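Cytosine deaminase (Klebsiella pneumoniae, PDB 4R85) probably catalyses the hydrolytic deamination of cytosine and 5-methylcytosine, as an iron-binding enzyme of the amidohydrolase family. Local coordinates at residues 116-121 / 125-130; 133-138 / 144-149. One frame throughout, in Å; residues are numbered along the deposited sequence.

Interaction 1: 116-121 / 125-130; sequences THVDVT and LAALQA
Val118 meets the first turn of helix 126-137 with one of its two methyl groups. Its CB points at the helix from strand 111-119. From there CG1, anti to the backbone N (chi1 -176°), runs on to the helix backbone and lies 3.6 Å from Leu128 N. The same methyl touches Ala127 CB at 3.9 Å and Leu128 CB at 4.1 Å, so it rests between two successive helix residues. Beyond the strand end, Val120 meets Leu125, the N-cap residue of the helix. Leu125 CD2 lies 3.8 Å from Val120 CB and also touches Val120 O. The two side chains cross obliquely. Met164 and Ala167 of helix 160-170 also pack on Val120.

One water joins the backbones. It donates to Asp119 O (3.0 Å) and accepts from Leu128 N (3.1 Å). Asp119 also shapes the turn that leaves the strand. Its OD2 accepts from Thr121 N, which comes from above the carboxylate plane, in an Asx turn. Thr121 OG1 gives OD2 a second bond, on the syn lone pair. Lys87 forms a salt bridge with OD1.

This is the strand-to-helix step of a beta-alpha-beta unit in the amidohydrolase barrel. No direct hydrogen bond crosses it. The contact implies an apolar seam in which the water serves the buried N-H of Leu128, while the polar Asp119 side chain fixes the turn.

Interaction 2: 133-138 / 144-149; sequences AVKQEA and LQIVAF. With 17E (5-methylcytosine), chain G.
Lys135 and Leu144 form the centre of this contact, where helix 126-137 packs on strand 143-149. These elements close a beta-alpha-beta unit of the amidohydrolase TIM-type barrel. The short segments run nearly antiparallel, with axes at 173° and 8.7 Å apart at their closest.

The apolar contacts come from four side chains. Leu144 CB points at the helix, and CG anti to the backbone N (chi1 -178°) carries CD2 to Lys135 and Val134. Leu144 CD2 lies 4.0 Å from Lys135 CB and 4.2 Å from Val134 CG1. Lys135 is extended throughout, so its methylene chain passes alongside the strand, and its CD touches Ile146 CD1.

The same methylenes lie against a backbone carbonyl. Lys135 CE is 3.5 Å from Leu144 O, a van der Waals contact and not a hydrogen bond.

No direct hydrogen bond joins the two segments; a water does. It donates to Lys135 O and accepts from Leu144 N. The ammonium group of Lys135 continues to Asp173, with which it forms a salt bridge. Asp173 also accepts from Ile146 N, so one carboxylate serves both lysine and strand.

The ligand contact lies at the other end of the strand. Phe149 belongs to the 5-methylcytosine pocket, and its ring stacks with the metal ligand His209. O2 of 5-methylcytosine lies at the edge of the Phe149 ring, in the ring plane, 3.6 Å from Phe149 CZ.

How the interactions relate
Interaction 1 and interaction 2 hold the two ends of helix 126-137 against neighbouring parallel strands of the barrel. Their centres lie about 9 Å apart. The strands are joined directly: Thr116 O is 2.8 Å from Val147 N, and Thr116 N is 2.8 Å from Gln145 O, both probable hydrogen bonds. Ile146 also touches Val118 and Leu128, which ties the two apolar layers together. Towards the active site, His117 of 116-121 meets the rings of the iron ligands His56, His58 and His209. Phe149 of 144-149 reaches 5-methylcytosine itself. The helix contacts stand further back: the side chain of Val118 is about 11 Å from the bound 5-methylcytosine.

Interaction 1: 116-121 / 125-130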
loop_
_atom_site.group_PDB
_atom_site.type_symbol
_atom_site.label_atom_id
_atom_site.label_comp_id
_atom_site.label_asym_id
_atom_site.label_seq_id
_atom_site.Cartn_x
_atom_site.Cartn_y
_atom_site.Cartn_z
ATOM N N THR A 116 10.349 -15.265 13.568
ATOM C CA THR A 116 9.769 -14.352 14.541
ATOM C C THR A 116 10.834 -13.890 15.510
ATOM O O THR A 116 11.679 -14.676 15.930
ATOM C CB THR A 116 8.588 -14.973 15.337
ATOM O OG1 THR A 116 8.016 -13.973 16.190
ATOM C CG2 THR A 116 9.047 -16.141 16.202
ATOM N N HIS A 117 10.810 -12.604 15.835
ATOM C CA HIS A 117 11.598 -12.099 16.947
ATOM C C HIS A 117 10.766 -12.248 18.219
ATOM O O HIS A 117 9.541 -12.104 18.184
ATOM C CB HIS A 117 12.006 -10.638 16.697
ATOM C CG HIS A 117 12.906 -10.481 15.512
ATOM N ND1 HIS A 117 14.255 -10.222 15.630
ATOM C CD2 HIS A 117 12.663 -10.620 14.187
ATOM C CE1 HIS A 117 14.800 -10.187 14.424
ATOM N NE2 HIS A 117 13.856 -10.425 13.533
ATOM N N VAL A 118 11.422 -12.589 19.327
ATOM C CA VAL A 118 10.755 -12.684 20.621
ATOM C C VAL A 118 11.555 -11.893 21.640
ATOM O O VAL A 118 12.753 -12.102 21.772
ATOM C CB VAL A 118 10.672 -14.137 21.125
ATOM C CG1 VAL A 118 9.866 -14.200 22.439
ATOM C CG2 VAL A 118 10.062 -15.021 20.071
ATOM N N ASP A 119 10.892 -10.996 22.367
ATOM C CA ASP A 119 11.566 -10.156 23.350
ATOM C C ASP A 119 12.072 -11.014 24.516
ATOM O O ASP A 119 11.285 -11.657 25.208
ATOM C CB ASP A 119 10.604 -9.058 23.830
ATOM C CG ASP A 119 11.223 -8.110 24.844
ATOM O OD1 ASP A 119 10.462 -7.272 25.380
ATOM O OD2 ASP A 119 12.445 -8.180 25.110
ATOM N N VAL A 120 13.390 -11.037 24.713
ATOM C CA VAL A 120 13.977 -11.824 25.801
ATOM C C VAL A 120 14.451 -10.930 26.952
ATOM O O VAL A 120 15.020 -11.413 27.924
ATOM C CB VAL A 120 15.129 -12.741 25.322
ATOM C CG1 VAL A 120 14.621 -13.736 24.276
ATOM C CG2 VAL A 120 16.285 -11.923 24.758
ATOM N N THR A 121 14.215 -9.624 26.843
ATOM C CA THR A 121 14.377 -8.757 28.007
ATOM C C THR A 121 13.095 -8.852 28.834
ATOM O O THR A 121 12.351 -7.884 29.018
ATOM C CB THR A 121 14.751 -7.304 27.648
ATOM O OG1 THR A 121 13.854 -6.801 26.651
ATOM C CG2 THR A 121 16.196 -7.243 27.118
ATOM N N LEU A 125 10.790 -15.052 30.499
ATOM C CA LEU A 125 10.917 -15.679 29.178
ATOM C C LEU A 125 9.644 -16.426 28.767
ATOM O O LEU A 125 9.699 -17.441 28.069
ATOM C CB LEU A 125 12.144 -16.598 29.120
ATOM C CG LEU A 125 13.466 -15.838 29.282
ATOM C CD1 LEU A 125 14.663 -16.779 29.338
ATOM C CD2 LEU A 125 13.631 -14.818 28.171
ATOM N N ALA A 126 8.500 -15.903 29.201
ATOM C CA ALA A 126 7.211 -16.554 28.982
ATOM C C ALA A 126 6.845 -16.692 27.501
ATOM O O ALA A 126 6.437 -17.771 27.056
ATOM C CB ALA A 126 6.112 -15.805 29.735
ATOM N N ALA A 127 6.977 -15.607 26.742
ATOM C CA ALA A 127 6.651 -15.645 25.320
ATOM C C ALA A 127 7.583 -16.596 24.571
ATOM O O ALA A 127 7.162 -17.290 23.643
ATOM C CB ALA A 127 6.731 -14.251 24.707
ATOM N N LEU A 128 8.859 -16.596 24.943
ATOM C CA LEU A 128 9.815 -17.484 24.281
ATOM C C LEU A 128 9.395 -18.937 24.495
ATOM O O LEU A 128 9.375 -19.734 23.560
ATOM C CB LEU A 128 11.226 -17.252 24.817
ATOM C CG LEU A 128 12.301 -18.163 24.221
ATOM C CD1 LEU A 128 12.415 -17.957 22.709
ATOM C CD2 LEU A 128 13.622 -17.888 24.900
ATOM N N GLN A 129 9.046 -19.266 25.732
ATOM C CA GLN A 129 8.572 -20.605 26.061
ATOM C C GLN A 129 7.377 -20.976 25.198
ATOM O O GLN A 129 7.327 -22.066 24.622
ATOM C CB GLN A 129 8.194 -20.687 27.541
ATOM C CG GLN A 129 9.388 -20.586 28.470
ATOM C CD GLN A 129 8.996 -20.502 29.938
ATOM O OE1 GLN A 129 7.963 -21.039 30.354
ATOM N NE2 GLN A 129 9.821 -19.818 30.729
ATOM N N ALA A 130 6.420 -20.060 25.097
ATOM C CA ALA A 130 5.214 -20.329 24.316
ATOM C C ALA A 130 5.552 -20.535 22.835
ATOM O O ALA A 130 5.032 -21.447 22.194
ATOM C CB ALA A 130 4.198 -19.202 24.484
HETATM O O HOH W 1 10.121 -14.165 26.423
#

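Interaction 2: 133-138 / 144-149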
loop_
_atom_site.group_PDB
_atom_site.type_symbol
_atom_site.label_atom_id
_atom_site.label_comp_id
_atom_site.label_asym_id
_atom_site.label_seq_id
_atom_site.Cartn_x
_atom_site.Cartn_y
_atom_site.Cartn_z
ATOM N N ALA A 133 7.169 -23.835 21.820
ATOM C CA ALA A 133 6.153 -24.877 21.701
ATOM C C ALA A 133 5.329 -24.699 20.427
ATOM O O ALA A 133 5.004 -25.678 19.749
ATOM C CB ALA A 133 5.249 -24.897 22.923
ATOM N N VAL A 134 4.996 -23.449 20.116
ATOM C CA VAL A 134 4.215 -23.107 18.926
ATOM C C VAL A 134 4.940 -23.567 17.662
ATOM O O VAL A 134 4.316 -23.990 16.681
ATOM C CB VAL A 134 3.946 -21.581 18.862
ATOM C CG1 VAL A 134 3.692 -21.116 17.432
ATOM C CG2 VAL A 134 2.776 -21.195 19.774
ATOM N N LYS A 135 6.265 -23.507 17.705
ATOM C CA LYS A 135 7.088 -23.962 16.593
ATOM C C LYS A 135 6.802 -25.428 16.266
ATOM O O LYS A 135 6.813 -25.826 15.103
ATOM C CB LYS A 135 8.568 -23.746 16.917
ATOM C CG LYS A 135 9.538 -24.353 15.916
ATOM C CD LYS A 135 10.969 -24.051 16.339
ATOM C CE LYS A 135 11.976 -24.761 15.451
ATOM N NZ LYS A 135 13.377 -24.435 15.835
ATOM N N GLN A 136 6.524 -26.226 17.294
ATOM C CA GLN A 136 6.182 -27.628 17.096
ATOM C C GLN A 136 4.709 -27.790 16.739
ATOM O O GLN A 136 4.360 -28.554 15.843
ATOM C CB GLN A 136 6.508 -28.449 18.350
ATOM C CG GLN A 136 7.961 -28.351 18.791
ATOM C CD GLN A 136 8.932 -28.719 17.680
ATOM O OE1 GLN A 136 8.757 -29.731 16.998
ATOM N NE2 GLN A 136 9.959 -27.890 17.484
ATOM N N GLU A 137 3.852 -27.054 17.441
ATOM C CA GLU A 137 2.409 -27.161 17.262
ATOM C C GLU A 137 1.967 -26.738 15.860
ATOM O O GLU A 137 1.042 -27.323 15.294
ATOM C CB GLU A 137 1.680 -26.317 18.315
ATOM C CG GLU A 137 0.161 -26.361 18.213
ATOM C CD GLU A 137 -0.533 -25.668 19.379
ATOM O OE1 GLU A 137 0.133 -24.892 20.103
ATOM O OE2 GLU A 137 -1.748 -25.902 19.567
ATOM N N ALA A 138 2.626 -25.724 15.307
ATOM C CA ALA A 138 2.218 -25.178 14.011
ATOM C C ALA A 138 3.065 -25.653 12.825
ATOM O O ALA A 138 2.960 -25.102 11.727
ATOM C CB ALA A 138 2.172 -23.647 14.065
ATOM N N LEU A 144 8.927 -22.390 11.469
ATOM C CA LEU A 144 9.164 -21.190 12.269
ATOM C C LEU A 144 10.601 -21.091 12.777
ATOM O O LEU A 144 11.104 -22.022 13.401
ATOM C CB LEU A 144 8.201 -21.171 13.463
ATOM C CG LEU A 144 8.251 -19.957 14.400
ATOM C CD1 LEU A 144 7.877 -18.683 13.640
ATOM C CD2 LEU A 144 7.317 -20.172 15.593
ATOM N N GLN A 145 11.254 -19.959 12.523
ATOM C CA GLN A 145 12.528 -19.660 13.176
ATOM C C GLN A 145 12.314 -18.655 14.293
ATOM O O GLN A 145 11.504 -17.742 14.164
ATOM C CB GLN A 145 13.533 -19.091 12.184
ATOM C CG GLN A 145 13.925 -20.084 11.106
ATOM C CD GLN A 145 15.024 -19.548 10.205
ATOM O OE1 GLN A 145 15.599 -18.485 10.463
ATOM N NE2 GLN A 145 15.328 -20.288 9.143
ATOM N N ILE A 146 13.055 -18.808 15.382
ATOM C CA ILE A 146 12.892 -17.897 16.517
ATOM C C ILE A 146 14.163 -17.119 16.835
ATOM O O ILE A 146 15.221 -17.710 17.042
ATOM C CB ILE A 146 12.449 -18.659 17.772
ATOM C CG1 ILE A 146 11.047 -19.236 17.562
ATOM C CG2 ILE A 146 12.506 -17.747 19.001
ATOM C CD1 ILE A 146 10.715 -20.369 18.505
ATOM N N VAL A 147 14.036 -15.793 16.892
ATOM C CA VAL A 147 15.149 -14.908 17.215
ATOM C C VAL A 147 15.072 -14.422 18.671
ATOM O O VAL A 147 14.051 -13.868 19.092
ATOM C CB VAL A 147 15.143 -13.648 16.328
ATOM C CG1 VAL A 147 16.446 -12.852 16.520
ATOM C CG2 VAL A 147 14.934 -14.000 14.835
ATOM N N ALA A 148 16.151 -14.618 19.427
ATOM C CA ALA A 148 16.279 -14.005 20.750
ATOM C C ALA A 148 16.549 -12.512 20.616
ATOM O O ALA A 148 17.682 -12.089 20.397
ATOM C CB ALA A 148 17.385 -14.668 21.542
ATOM N N PHE A 149 15.498 -11.718 20.774
ATOM C CA PHE A 149 15.534 -10.286 20.510
ATOM C C PHE A 149 15.505 -9.544 21.843
ATOM O O PHE A 149 14.521 -9.631 22.572
ATOM C CB PHE A 149 14.308 -9.901 19.669
ATOM C CG PHE A 149 14.103 -8.410 19.514
ATOM C CD1 PHE A 149 15.122 -7.593 19.049
ATOM C CD2 PHE A 149 12.880 -7.836 19.814
ATOM C CE1 PHE A 149 14.930 -6.226 18.899
ATOM C CE2 PHE A 149 12.676 -6.475 19.666
ATOM C CZ PHE A 149 13.698 -5.666 19.208
HETATM N N1 17E G . 10.538 -3.457 18.486
HETATM C C2 17E G . 11.439 -2.755 17.797
HETATM O O2 17E G . 12.592 -2.347 18.418
HETATM N N3 17E G . 11.249 -2.440 16.512
HETATM C C4 17E G . 10.128 -2.823 15.877
HETATM N N4 17E G . 9.935 -2.480 14.505
HETATM C C5 17E G . 9.157 -3.562 16.557
HETATM C C6 17E G . 9.400 -3.871 17.892
HETATM C CM5 17E G . 7.906 -3.999 15.864
HETATM O O HOH W 2 7.668 -24.733 12.695
#